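Local coordinates for branched-chain amino acid transport system substrate-binding protein (Rhodopseudomonas palustris, PDB 4JB0), which binds small aromatic acids from lignin breakdown, such as ferulate, in a periplasmic-binding-protein cleft and probably delivers them to an ABC transporter, at residues 144-149 with 166-171; 191-196 with 214-219; 220-225 with 238-243. All coordinates share one frame; numbering follows the deposited sequence.

Interaction 1 of 3, residues 144-149 with 166-171. With FER (3-(4-hydroxy-3-methoxyphenyl)-2-propenoic acid), chain B.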
loop_
_atom_site.group_PDB
_atom_site.type_symbol
_atom_site.label_atom_id
_atom_site.label_comp_id
_atom_site.label_asym_id
_atom_site.label_seq_id
_atom_site.Cartn_x
_atom_site.Cartn_y
_atom_site.Cartn_z
ATOM N N TYR A 144 7.837 7.435 4.942
ATOM C CA TYR A 144 6.699 7.537 3.987
ATOM C C TYR A 144 6.547 8.978 3.515
ATOM O O TYR A 144 6.368 9.211 2.331
ATOM C CB TYR A 144 5.384 7.106 4.642
ATOM C CG TYR A 144 4.173 7.040 3.703
ATOM C CD1 TYR A 144 4.136 6.137 2.624
ATOM C CD2 TYR A 144 3.066 7.906 3.890
ATOM C CE1 TYR A 144 3.001 6.074 1.765
ATOM C CE2 TYR A 144 1.931 7.868 3.028
ATOM C CZ TYR A 144 1.905 6.949 2.001
ATOM O OH TYR A 144 0.802 6.902 1.216
ATOM N N GLY A 145 6.604 9.920 4.483
ATOM C CA GLY A 145 6.579 11.383 4.227
ATOM C C GLY A 145 7.642 11.838 3.241
ATOM O O GLY A 145 7.389 12.659 2.366
ATOM N N ASP A 146 8.828 11.274 3.363
ATOM C CA ASP A 146 9.935 11.607 2.488
ATOM C C ASP A 146 9.720 10.982 1.089
ATOM O O ASP A 146 10.015 11.602 0.087
ATOM C CB ASP A 146 11.253 11.018 3.051
ATOM C CG ASP A 146 11.674 11.601 4.419
ATOM O OD1 ASP A 146 11.224 12.653 4.809
ATOM O OD2 ASP A 146 12.510 10.973 5.098
ATOM N N LEU A 147 9.283 9.718 1.025
ATOM C CA LEU A 147 9.018 9.118 -0.312
ATOM C C LEU A 147 8.145 10.055 -1.141
ATOM O O LEU A 147 8.387 10.296 -2.351
ATOM C CB LEU A 147 8.266 7.788 -0.155
ATOM C CG LEU A 147 9.141 6.569 0.064
ATOM C CD1 LEU A 147 8.299 5.393 0.550
ATOM C CD2 LEU A 147 9.942 6.221 -1.206
ATOM N N TRP A 148 7.110 10.564 -0.495
ATOM C CA TRP A 148 6.095 11.319 -1.193
ATOM C C TRP A 148 6.591 12.721 -1.527
ATOM O O TRP A 148 6.397 13.218 -2.645
ATOM C CB TRP A 148 4.806 11.364 -0.380
ATOM C CG TRP A 148 3.858 10.276 -0.785
ATOM C CD1 TRP A 148 3.535 9.132 -0.079
ATOM C CD2 TRP A 148 3.155 10.213 -2.000
ATOM N NE1 TRP A 148 2.643 8.378 -0.805
ATOM C CE2 TRP A 148 2.423 9.002 -2.004
ATOM C CE3 TRP A 148 3.100 11.047 -3.121
ATOM C CZ2 TRP A 148 1.594 8.629 -3.071
ATOM C CZ3 TRP A 148 2.258 10.676 -4.195
ATOM C CH2 TRP A 148 1.537 9.474 -4.155
ATOM N N PHE A 149 7.268 13.355 -0.562
ATOM C CA PHE A 149 7.814 14.675 -0.867
ATOM C C PHE A 149 8.850 14.639 -2.017
ATOM O O PHE A 149 8.795 15.481 -2.931
ATOM C CB PHE A 149 8.419 15.314 0.360
ATOM C CG PHE A 149 8.913 16.688 0.069
ATOM C CD1 PHE A 149 7.997 17.701 -0.220
ATOM C CD2 PHE A 149 10.279 16.925 -0.084
ATOM C CE1 PHE A 149 8.447 19.003 -0.571
ATOM C CE2 PHE A 149 10.756 18.204 -0.446
ATOM C CZ PHE A 149 9.813 19.255 -0.676
ATOM N N GLU A 166 6.691 23.280 2.147
ATOM C CA GLU A 166 6.790 21.920 2.659
ATOM C C GLU A 166 6.562 21.950 4.163
ATOM O O GLU A 166 7.245 22.708 4.869
ATOM C CB GLU A 166 8.171 21.348 2.367
ATOM C CG GLU A 166 8.265 19.855 2.716
ATOM C CD GLU A 166 9.675 19.377 3.001
ATOM O OE1 GLU A 166 10.669 20.111 2.707
ATOM O OE2 GLU A 166 9.804 18.242 3.515
ATOM N N GLU A 167 5.625 21.144 4.670
ATOM C CA GLU A 167 5.425 21.043 6.131
ATOM C C GLU A 167 5.410 19.591 6.550
ATOM O O GLU A 167 5.011 18.748 5.779
ATOM C CB GLU A 167 4.091 21.697 6.525
ATOM C CG GLU A 167 4.052 23.260 6.423
ATOM C CD GLU A 167 4.939 23.934 7.446
ATOM O OE1 GLU A 167 4.952 23.525 8.626
ATOM O OE2 GLU A 167 5.682 24.849 7.066
ATOM N N ARG A 168 5.822 19.292 7.779
ATOM C CA ARG A 168 5.792 17.923 8.252
ATOM C C ARG A 168 5.040 17.855 9.563
ATOM O O ARG A 168 4.934 18.856 10.302
ATOM C CB ARG A 168 7.213 17.312 8.446
ATOM C CG ARG A 168 8.085 17.117 7.166
ATOM C CD ARG A 168 7.363 16.451 5.927
ATOM N NE ARG A 168 8.339 16.426 4.822
ATOM C CZ ARG A 168 9.107 15.365 4.553
ATOM N NH1 ARG A 168 8.930 14.241 5.240
ATOM N NH2 ARG A 168 10.027 15.388 3.601
ATOM N N PHE A 169 4.519 16.659 9.848
ATOM C CA PHE A 169 3.972 16.364 11.159
ATOM C C PHE A 169 4.337 14.954 11.507
ATOM O O PHE A 169 4.651 14.161 10.613
ATOM C CB PHE A 169 2.430 16.643 11.269
ATOM C CG PHE A 169 1.530 15.742 10.427
ATOM C CD1 PHE A 169 1.399 15.935 9.029
ATOM C CD2 PHE A 169 0.729 14.765 11.042
ATOM C CE1 PHE A 169 0.539 15.109 8.249
ATOM C CE2 PHE A 169 -0.115 13.940 10.273
ATOM C CZ PHE A 169 -0.232 14.119 8.886
ATOM N N ALA A 170 4.317 14.651 12.818
ATOM C CA ALA A 170 4.555 13.312 13.343
ATOM C C ALA A 170 3.249 12.530 13.409
ATOM O O ALA A 170 2.176 13.105 13.686
ATOM C CB ALA A 170 5.177 13.405 14.779
ATOM N N ARG A 171 3.345 11.216 13.198
ATOM C CA ARG A 171 2.187 10.319 13.193
ATOM C C ARG A 171 1.156 10.474 14.319
ATOM O O ARG A 171 -0.036 10.493 14.023
ATOM C CB ARG A 171 2.653 8.845 13.190
ATOM C CG ARG A 171 2.682 8.246 11.825
ATOM C CD ARG A 171 3.459 6.898 11.830
ATOM N NE ARG A 171 4.139 6.732 10.532
ATOM C CZ ARG A 171 3.596 6.243 9.416
ATOM N NH1 ARG A 171 2.340 5.804 9.406
ATOM N NH2 ARG A 171 4.323 6.148 8.306
HETATM C C4 FER B . -0.837 1.455 1.223
HETATM C C5 FER B . -0.275 2.702 0.994
HETATM C C6 FER B . 0.236 3.399 2.082
HETATM C C3 FER B . -0.893 0.910 2.493
HETATM C C2 FER B . -0.372 1.613 3.584
HETATM C C1 FER B . 0.198 2.866 3.365
HETATM C C10 FER B . -1.514 -0.867 4.051
HETATM C C7 FER B . 0.729 3.529 4.585
HETATM C C8 FER B . 1.912 4.145 4.644
HETATM C C9 FER B . 2.396 4.692 5.939
HETATM O O1 FER B . 1.617 5.248 6.763
HETATM O O2 FER B . 3.609 4.475 6.210
HETATM O O4 FER B . -1.326 0.758 0.186
HETATM O O3 FER B . -1.447 -0.333 2.706
#
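Arg168 and Asp146 form the salt bridge that joins strand to helix: NH1 of Arg168 meets OD1 of Asp146 at 2.8 Å on the anti side and tilted out of the carboxylate plane, and NH2 adds a weak bond to the same oxygen. The two planes stand 69° apart. Glu166 takes up the edge of the guanidinium formed by NE and NH2, its OE2 accepting from Arg168 NE at 2.7 Å and from NH2 at 2.9 Å, close to the guanidinium plane. One arginine thus bridges two carboxylates, and its charge probably offsets their repulsion. NH1 also donates to the carbonyl of Tyr140. Arg171 works end-on instead: its NH1 and NH2 each lie 2.8 Å from one carboxylate oxygen of ferulate, O1 and O2 respectively, with ligand C9 in the guanidinium plane, while its NE pairs with Asp142.

Asp146, Glu166 and Arg168 belong to the beta-alpha-beta unit of strand 134-140, helix 143-158 and strand 162-169, with Arg171 in the loop that follows; the helix runs nearly antiparallel to the strand beside it. Tyr144, in the first turn of the helix, has CG trans to its backbone N (chi1 -174°), which carries the ring against the ligand's propenoate; ferulate C8 lies over the ring centre, 3.6 Å from Tyr144 CD1. Trp148 CD1 lies against the opposite face, toward its rim, and the hydroxyl is hydrogen-bonded to Thr219.

Farther along the helix, Phe149 receives Glu166 over one face. The carboxylate stacks on the ring with planes 10° apart, and Glu166 CG makes a CH-pi contact 3.7 Å from the Phe149 centroid. Gly145 O lies over one face of the Arg168 guanidinium, toward its rim, and NH1 is 3.4 Å from Gly145 C, where a side chain would be tight.

Interaction 2 of 3, residues 191-196 with 214-219. With FER (3-(4-hydroxy-3-methoxyphenyl)-2-propenoic acid), chain B.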
loop_
_atom_site.group_PDB
_atom_site.type_symbol
_atom_site.label_atom_id
_atom_site.label_comp_id
_atom_site.label_asym_id
_atom_site.label_seq_id
_atom_site.Cartn_x
_atom_site.Cartn_y
_atom_site.Cartn_z
ATOM N N ILE A 191 -2.623 21.306 -2.480
ATOM C CA ILE A 191 -1.805 20.773 -1.390
ATOM C C ILE A 191 -1.810 19.257 -1.524
ATOM O O ILE A 191 -2.876 18.670 -1.660
ATOM C CB ILE A 191 -2.392 21.172 -0.020
ATOM C CG1 ILE A 191 -2.208 22.694 0.198
ATOM C CG2 ILE A 191 -1.713 20.359 1.116
ATOM C CD1 ILE A 191 -2.784 23.210 1.528
ATOM N N LEU A 192 -0.646 18.639 -1.567
ATOM C CA LEU A 192 -0.576 17.143 -1.444
ATOM C C LEU A 192 -0.374 16.798 0.020
ATOM O O LEU A 192 0.563 17.304 0.652
ATOM C CB LEU A 192 0.575 16.569 -2.260
ATOM C CG LEU A 192 0.939 15.099 -2.098
ATOM C CD1 LEU A 192 -0.339 14.206 -2.483
ATOM C CD2 LEU A 192 2.221 14.797 -2.962
ATOM N N VAL A 193 -1.226 15.920 0.533
ATOM C CA VAL A 193 -1.120 15.420 1.893
ATOM C C VAL A 193 -0.442 14.054 1.828
ATOM O O VAL A 193 -0.981 13.128 1.183
ATOM C CB VAL A 193 -2.511 15.288 2.562
ATOM C CG1 VAL A 193 -2.434 14.551 3.892
ATOM C CG2 VAL A 193 -3.216 16.663 2.742
ATOM N N GLY A 194 0.737 13.935 2.457
ATOM C CA GLY A 194 1.464 12.658 2.487
ATOM C C GLY A 194 1.301 11.933 3.822
ATOM O O GLY A 194 2.180 11.999 4.706
ATOM N N ALA A 195 0.177 11.227 3.968
ATOM C CA ALA A 195 -0.214 10.620 5.253
ATOM C C ALA A 195 -1.101 9.403 4.943
ATOM O O ALA A 195 -1.167 8.992 3.773
ATOM C CB ALA A 195 -0.922 11.641 6.140
ATOM N N SER A 196 -1.723 8.814 5.966
ATOM C CA SER A 196 -2.388 7.522 5.816
ATOM C C SER A 196 -3.432 7.325 6.901
ATOM O O SER A 196 -3.362 7.999 7.954
ATOM C CB SER A 196 -1.350 6.359 5.847
ATOM O OG SER A 196 -0.761 6.251 7.155
ATOM N N GLY A 214 -7.994 25.580 -2.163
ATOM C CA GLY A 214 -7.394 24.893 -3.274
ATOM C C GLY A 214 -7.905 23.462 -3.305
ATOM O O GLY A 214 -8.778 23.018 -2.514
ATOM N N LEU A 215 -7.372 22.743 -4.278
ATOM C CA LEU A 215 -7.603 21.319 -4.383
ATOM C C LEU A 215 -6.738 20.648 -3.316
ATOM O O LEU A 215 -5.604 21.073 -3.040
ATOM C CB LEU A 215 -7.235 20.855 -5.782
ATOM C CG LEU A 215 -8.000 21.436 -6.973
ATOM C CD1 LEU A 215 -7.618 20.755 -8.323
ATOM C CD2 LEU A 215 -9.490 21.316 -6.771
ATOM N N ILE A 216 -7.292 19.639 -2.663
ATOM C CA ILE A 216 -6.468 18.804 -1.802
ATOM C C ILE A 216 -6.315 17.402 -2.425
ATOM O O ILE A 216 -7.310 16.807 -2.818
ATOM C CB ILE A 216 -7.004 18.737 -0.361
ATOM C CG1 ILE A 216 -7.215 20.175 0.211
ATOM C CG2 ILE A 216 -6.060 17.822 0.543
ATOM C CD1 ILE A 216 -7.842 20.154 1.623
ATOM N N TYR A 217 -5.073 16.910 -2.491
ATOM C CA TYR A 217 -4.732 15.570 -2.989
ATOM C C TYR A 217 -4.284 14.646 -1.870
ATOM O O TYR A 217 -3.554 15.090 -0.969
ATOM C CB TYR A 217 -3.621 15.669 -4.032
ATOM C CG TYR A 217 -4.041 16.342 -5.336
ATOM C CD1 TYR A 217 -4.177 17.721 -5.420
ATOM C CD2 TYR A 217 -4.274 15.587 -6.483
ATOM C CE1 TYR A 217 -4.568 18.347 -6.602
ATOM C CE2 TYR A 217 -4.679 16.200 -7.713
ATOM C CZ TYR A 217 -4.821 17.581 -7.749
ATOM O OH TYR A 217 -5.199 18.197 -8.916
ATOM N N GLN A 218 -4.694 13.362 -1.922
ATOM C CA GLN A 218 -4.318 12.392 -0.899
ATOM C C GLN A 218 -3.639 11.161 -1.571
ATOM O O GLN A 218 -3.887 10.828 -2.737
ATOM C CB GLN A 218 -5.557 11.894 -0.128
ATOM C CG GLN A 218 -6.215 12.957 0.802
ATOM C CD GLN A 218 -5.548 13.000 2.197
ATOM O OE1 GLN A 218 -4.761 12.112 2.562
ATOM N NE2 GLN A 218 -5.861 14.027 2.960
ATOM N N THR A 219 -2.838 10.464 -0.803
ATOM C CA THR A 219 -2.193 9.235 -1.271
ATOM C C THR A 219 -3.074 7.978 -1.060
ATOM O O THR A 219 -4.146 8.003 -0.409
ATOM C CB THR A 219 -0.850 9.042 -0.557
ATOM O OG1 THR A 219 -1.073 8.620 0.793
ATOM C CG2 THR A 219 -0.023 10.359 -0.550
HETATM C C4 FER B . -0.837 1.455 1.223
HETATM C C5 FER B . -0.275 2.702 0.994
HETATM C C6 FER B . 0.236 3.399 2.082
HETATM C C3 FER B . -0.893 0.910 2.493
HETATM C C2 FER B . -0.372 1.613 3.584
HETATM C C1 FER B . 0.198 2.866 3.365
HETATM C C10 FER B . -1.514 -0.867 4.051
HETATM C C7 FER B . 0.729 3.529 4.585
HETATM C C8 FER B . 1.912 4.145 4.644
HETATM C C9 FER B . 2.396 4.692 5.939
HETATM O O1 FER B . 1.617 5.248 6.763
HETATM O O2 FER B . 3.609 4.475 6.210
HETATM O O4 FER B . -1.326 0.758 0.186
HETATM O O3 FER B . -1.447 -0.333 2.706
HETATM O O HOH W 1 -2.355 11.096 1.972
#
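Ile191 and Val193 share a regular parallel ladder with strand 215-218: Ile191 N bonds to Leu215 O, Tyr217 N to Ile191 O, and Val193 N to Tyr217 O, the last at 2.9 Å. Beyond Val193 the strands spread, and a water bridges the two segments. It accepts from Thr219 N at 2.9 Å and from Ala195 N at 3.2 Å, and lies 2.6 Å from Val193 O and 2.7 Å from Gln218 OE1.

A bend at chi2 (-86°) brings the Gln218 amide alongside Val193, with NE2 3.6 Å from Val193 CG1, while NE2 itself donates to Gln204 OE1 and Ala200 O. A leucine here would probably deprive the water of the amide oxygen, and Gln204 OE1 and Ala200 O of this donor. Ser196 OG sits 2.6 Å from ferulate O1, with the hydroxyl of Tyr140 as a further hydrogen-bond partner.

Ile191, Val193 and Ile216 pack against helix 197-209, which connects the two strands; Leu192 and Tyr217 face helix 116-129 across the sheet, and strand 134-140 pairs with the other edge of 190-194.

Interaction 3 of 3, residues 220-225 with 238-243. With FER (3-(4-hydroxy-3-methoxyphenyl)-2-propenoic acid), chain B.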
loop_
_atom_site.group_PDB
_atom_site.type_symbol
_atom_site.label_atom_id
_atom_site.label_comp_id
_atom_site.label_asym_id
_atom_site.label_seq_id
_atom_site.Cartn_x
_atom_site.Cartn_y
_atom_site.Cartn_z
ATOM N N HIS A 220 -2.560 6.864 -1.526
ATOM C CA HIS A 220 -3.247 5.610 -1.449
ATOM C C HIS A 220 -3.202 5.068 -0.053
ATOM O O HIS A 220 -3.930 4.136 0.230
ATOM C CB HIS A 220 -2.737 4.619 -2.513
ATOM C CG HIS A 220 -1.256 4.352 -2.465
ATOM N ND1 HIS A 220 -0.324 5.362 -2.362
ATOM C CD2 HIS A 220 -0.551 3.206 -2.661
ATOM C CE1 HIS A 220 0.893 4.850 -2.456
ATOM N NE2 HIS A 220 0.780 3.546 -2.662
ATOM N N GLY A 221 -2.457 5.742 0.865
ATOM C CA GLY A 221 -2.508 5.391 2.278
ATOM C C GLY A 221 -3.808 5.799 2.934
ATOM O O GLY A 221 -4.137 5.360 4.054
ATOM N N ALA A 222 -4.557 6.643 2.234
ATOM C CA ALA A 222 -5.842 7.153 2.731
ATOM C C ALA A 222 -7.077 6.329 2.274
ATOM O O ALA A 222 -8.225 6.592 2.736
ATOM C CB ALA A 222 -5.990 8.622 2.298
ATOM N N ALA A 223 -6.861 5.309 1.435
ATOM C CA ALA A 223 -7.976 4.697 0.639
ATOM C C ALA A 223 -8.804 3.653 1.352
ATOM O O ALA A 223 -8.732 2.459 1.060
ATOM C CB ALA A 223 -7.450 4.183 -0.731
ATOM N N SER A 224 -9.588 4.107 2.332
ATOM C CA SER A 224 -10.587 3.271 3.029
ATOM C C SER A 224 -11.723 4.169 3.445
ATOM O O SER A 224 -11.621 5.386 3.317
ATOM C CB SER A 224 -10.012 2.587 4.270
ATOM O OG SER A 224 -9.777 3.565 5.290
ATOM N N MET A 225 -12.780 3.578 3.988
ATOM C CA MET A 225 -13.964 4.358 4.295
ATOM C C MET A 225 -13.681 5.258 5.479
ATOM O O MET A 225 -14.326 6.292 5.619
ATOM C CB MET A 225 -15.230 3.494 4.507
ATOM C CG MET A 225 -16.516 4.263 4.171
ATOM S SD MET A 225 -16.636 4.591 2.383
ATOM C CE MET A 225 -17.963 5.815 2.351
ATOM N N VAL A 238 -12.007 15.800 -2.644
ATOM C CA VAL A 238 -10.582 15.386 -2.624
ATOM C C VAL A 238 -10.203 14.582 -3.890
ATOM O O VAL A 238 -11.081 13.948 -4.534
ATOM C CB VAL A 238 -10.288 14.550 -1.355
ATOM C CG1 VAL A 238 -10.997 13.187 -1.410
ATOM C CG2 VAL A 238 -8.796 14.399 -1.155
ATOM N N LEU A 239 -8.950 14.707 -4.100
ATOM C CA LEU A 239 -8.556 13.853 -5.228
ATOM C C LEU A 239 -7.739 12.693 -4.659
ATOM O O LEU A 239 -6.774 12.926 -3.949
ATOM C CB LEU A 239 -7.738 14.607 -6.286
ATOM C CG LEU A 239 -8.461 15.406 -7.392
ATOM C CD1 LEU A 239 -9.409 14.509 -8.181
ATOM C CD2 LEU A 239 -9.236 16.596 -6.871
ATOM N N MET A 240 -7.819 11.388 -4.694
ATOM C CA MET A 240 -7.080 10.384 -3.956
ATOM C C MET A 240 -6.627 9.247 -4.875
ATOM O O MET A 240 -7.481 8.578 -5.496
ATOM C CB MET A 240 -7.984 9.808 -2.877
ATOM C CG MET A 240 -7.249 8.859 -1.923
ATOM S SD MET A 240 -8.365 8.043 -0.802
ATOM C CE MET A 240 -8.893 9.492 0.134
ATOM N N ALA A 241 -5.318 8.996 -4.914
ATOM C CA ALA A 241 -4.758 7.885 -5.673
ATOM C C ALA A 241 -5.193 6.629 -4.959
ATOM O O ALA A 241 -5.252 6.562 -3.695
ATOM C CB ALA A 241 -3.167 7.963 -5.730
ATOM N N SER A 242 -5.467 5.598 -5.749
ATOM C CA SER A 242 -5.928 4.347 -5.140
ATOM C C SER A 242 -5.605 3.157 -6.027
ATOM O O SER A 242 -5.490 3.291 -7.263
ATOM C CB SER A 242 -7.439 4.459 -4.928
ATOM O OG SER A 242 -7.975 3.230 -4.570
ATOM N N GLY A 243 -5.426 1.996 -5.410
ATOM C CA GLY A 243 -5.454 0.709 -6.147
ATOM C C GLY A 243 -6.851 0.429 -6.771
ATOM O O GLY A 243 -7.887 0.931 -6.252
HETATM C C4 FER B . -0.837 1.455 1.223
HETATM C C5 FER B . -0.275 2.702 0.994
HETATM C C6 FER B . 0.236 3.399 2.082
HETATM C C3 FER B . -0.893 0.910 2.493
HETATM C C2 FER B . -0.372 1.613 3.584
HETATM C C1 FER B . 0.198 2.866 3.365
HETATM C C10 FER B . -1.514 -0.867 4.051
HETATM C C7 FER B . 0.729 3.529 4.585
HETATM C C8 FER B . 1.912 4.145 4.644
HETATM C C9 FER B . 2.396 4.692 5.939
HETATM O O1 FER B . 1.617 5.248 6.763
HETATM O O2 FER B . 3.609 4.475 6.210
HETATM O O4 FER B . -1.326 0.758 0.186
HETATM O O3 FER B . -1.447 -0.333 2.706
#
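Met240 reaches Ala222 and Ala223 with its chain extended through the first two torsions: CG lies trans to the backbone N (chi1 -173°), sending the sulfur straight out from the strand, and a turn at chi3 (-66°) then lays the methyl against the loop. Its CE touches Ala222 CB at 3.7 Å, while SD rests 3.7 Å from Ala223 CA. In His220, CG stands between the backbone N and the carbonyl carbon (chi1 56°), which turns the imidazole away from strand 239-242 and against the ligand; ferulate C5 lies over one ring face, near the rim, 3.7 Å from His220 CD2. The ring's rotation is held by a hydrogen bond from NE2 to the carbonyl of Gln114.

No conventional hydrogen bond crosses this contact. The backbones meet through a CA-H...O contact, His220 CA lying 3.2 Å from Ala241 O. Nearby, Ala223 CB packs 4.0 Å from Ser242 OG, whose hydroxyl donates to Gly243 O. The loop is kept compact by an inverse gamma turn centred on Ala223, closed by Ser224 N to Ala222 O at 2.9 Å. Gly221 comes so near the ligand, CA to ferulate C6 3.4 Å, that a beta carbon would crowd the aromatic ring. Such a loop, leaving the C-terminal end of a parallel strand to line the interlobe cleft, is characteristic of periplasmic binding proteins.

In the fold
All three interactions belong to one lobe and one mixed sheet, and each contributes to the ferulate pocket. Interactions 1 and 2, with centres about 11 Å apart, meet where Tyr144 OH lies 2.6 Å from Thr219 OG1. Interactions 2 and 3, about 10 Å apart between centres, are joined because strands 215-218 and 239-242 are neighbours in the sheet: Gln218 N lies 2.9 Å from Leu239 O. Interactions 1 and 3, about 17 Å apart between centres, touch where Tyr144 OH lies 3.5 Å from Gly221 N. Arg171 binds the ligand carboxylate, which Ser196 of interaction 2 also approaches, and His220 packs against the ring. Thr76, Gln279 and His283 supply further hydrogen bonds to ferulate.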